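Local coordinates for protein thioredoxin (H-type,TRX-H) (Edwardsiella tarda, PDB 5ZF2) that is a thioredoxin-like effector of a fish pathogen that inhibits host ASK1-MAPK signalling to promote infection, and carries a CxxC motif that is probably redox-active, at residues P30-Q35 with S71-L76. Sequence-based numbering, arbitrary orientation.
Sequences PVCKRQ and SQQSTL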
# COMPACT_ATOMS: atom_id res chain seq x y z
N PRO A 30 11.47 -10.58 -5.28
CA PRO A 30 10.54 -11.70 -5.44
C PRO A 30 9.41 -11.67 -4.43
O PRO A 30 8.28 -12.07 -4.75
CB PRO A 30 11.43 -12.94 -5.24
CG PRO A 30 12.85 -12.43 -5.20
CD PRO A 30 12.77 -11.01 -4.76
N VAL A 31 9.66 -11.15 -3.25
CA VAL A 31 8.58 -10.99 -2.31
C VAL A 31 7.57 -9.98 -2.82
O VAL A 31 6.40 -10.27 -2.81
CB VAL A 31 9.07 -10.69 -0.88
CG1 VAL A 31 7.88 -10.37 0.03
CG2 VAL A 31 9.81 -11.88 -0.31
N CYS A 32 8.04 -8.86 -3.34
CA CYS A 32 7.15 -7.84 -3.86
C CYS A 32 6.28 -8.36 -4.96
O CYS A 32 5.14 -8.07 -5.00
CB CYS A 32 7.89 -6.62 -4.34
SG CYS A 32 8.66 -5.66 -3.07
N LYS A 33 6.89 -9.10 -5.87
CA LYS A 33 6.19 -9.75 -6.96
C LYS A 33 5.08 -10.63 -6.44
O LYS A 33 3.96 -10.43 -6.75
CB LYS A 33 7.20 -10.57 -7.76
CG LYS A 33 6.93 -10.63 -9.22
CD LYS A 33 6.36 -9.34 -9.72
CE LYS A 33 4.94 -9.53 -10.17
NZ LYS A 33 4.66 -8.61 -11.30
N ARG A 34 5.43 -11.56 -5.60
CA ARG A 34 4.53 -12.39 -4.86
C ARG A 34 3.37 -11.68 -4.13
O ARG A 34 2.25 -12.04 -4.28
CB ARG A 34 5.34 -13.15 -3.85
CG ARG A 34 4.83 -14.50 -3.47
CD ARG A 34 5.96 -15.55 -3.35
NE ARG A 34 7.20 -15.14 -2.66
CZ ARG A 34 8.43 -15.44 -3.08
NH1 ARG A 34 8.65 -16.09 -4.22
NH2 ARG A 34 9.48 -15.04 -2.39
N GLN A 35 3.67 -10.66 -3.37
CA GLN A 35 2.64 -9.79 -2.83
C GLN A 35 1.70 -9.25 -3.89
O GLN A 35 0.52 -9.40 -3.77
CB GLN A 35 3.26 -8.63 -2.05
CG GLN A 35 3.69 -8.97 -0.65
CD GLN A 35 4.23 -7.79 0.09
OE1 GLN A 35 4.75 -6.87 -0.49
NE2 GLN A 35 4.12 -7.82 1.37
N SER A 71 11.97 1.42 5.59
CA SER A 71 13.34 1.01 5.35
C SER A 71 13.45 -0.26 4.51
O SER A 71 14.57 -0.63 4.16
CB SER A 71 14.09 0.80 6.68
OG SER A 71 13.46 -0.18 7.49
N GLN A 72 12.35 -0.94 4.20
CA GLN A 72 12.44 -2.14 3.39
C GLN A 72 11.36 -2.14 2.32
O GLN A 72 10.25 -1.63 2.53
CB GLN A 72 12.28 -3.43 4.22
CG GLN A 72 12.94 -3.35 5.59
CD GLN A 72 12.98 -4.69 6.27
OE1 GLN A 72 12.99 -5.73 5.62
NE2 GLN A 72 13.02 -4.67 7.60
N GLN A 73 11.69 -2.75 1.18
CA GLN A 73 10.68 -3.07 0.19
C GLN A 73 9.72 -4.09 0.79
O GLN A 73 10.01 -4.72 1.81
CB GLN A 73 11.35 -3.62 -1.07
CG GLN A 73 12.24 -4.83 -0.76
CD GLN A 73 13.36 -5.05 -1.77
OE1 GLN A 73 13.71 -6.19 -2.08
NE2 GLN A 73 13.92 -3.96 -2.28
N SER A 74 8.57 -4.25 0.16
CA SER A 74 7.48 -5.12 0.62
C SER A 74 6.82 -4.62 1.89
O SER A 74 6.16 -5.40 2.60
CB SER A 74 7.95 -6.58 0.79
OG SER A 74 8.73 -6.76 1.98
N THR A 75 6.94 -3.32 2.19
CA THR A 75 6.22 -2.70 3.31
C THR A 75 4.85 -2.26 2.82
O THR A 75 4.74 -1.65 1.74
CB THR A 75 6.97 -1.49 3.89
OG1 THR A 75 8.28 -1.87 4.32
CG2 THR A 75 6.21 -0.92 5.09
N LEU A 76 3.81 -2.57 3.60
CA LEU A 76 2.44 -2.11 3.34
C LEU A 76 2.00 -1.30 4.55
O LEU A 76 2.21 -1.72 5.70
CB LEU A 76 1.46 -3.28 3.15
CG LEU A 76 1.78 -4.31 2.07
CD1 LEU A 76 0.82 -5.52 2.16
CD2 LEU A 76 1.68 -3.64 0.72
O HOH W 1 3.85 -6.73 4.16
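Ser74 presses its CB against the first turns of the 30-43 helix, where Val31, Cys32 and Gln35 meet it with a methyl, a thiol and an amide. Cys32 is the closest on the backbone, 5.3 Å from Ser74 CA to Cys32 CA. Its SG, set beside its own backbone N and anti to its carbonyl carbon (chi1 -68°), comes to 3.5 Å from Ser74 N, a contact without a hydrogen bond. The same sulfur lies 3.9 Å from Gln73 CB, and the Gln73 side chain also touches Ala26 and Cys29. Val31 contributes one branch: CG1 sits 3.9 Å from Ser74 CB, and the valine also touches Thr92. Cys29 and Cys32 form the CxxC motif at the helix start, the thioredoxin-type active-site pattern, probably redox-active here as in relatives. In canonical thioredoxins a cis-proline faces this motif; Ser74 appears to hold that position, but its peptide link to Gln73 is trans. Ser74 has a left-handed backbone (phi 68°) and, with Thr75, faces Val24 in a G1 beta bulge at the start of the 75-80 strand. Gln35, one turn beyond Val31, reaches across with an extended chain. Its OE1 lies 3.4 Å from Ser74 CA and nearly as close to CB, while NE2 makes a weak bond of 3.4 Å to Ser74 O. The N-H...O angle is 154°, so the weakness comes from length rather than bending. A water bridges the same two groups, donating to Ser74 O and accepting weakly from NE2. Glu91 O is the stronger partner of NE2; the two weak links probably share the other N-H. Beyond it, Leu76 CD1 packs 4.1 Å from Gln35 NE2, its side chain also resting on Leu97 and Phe100 of the 94-102 helix.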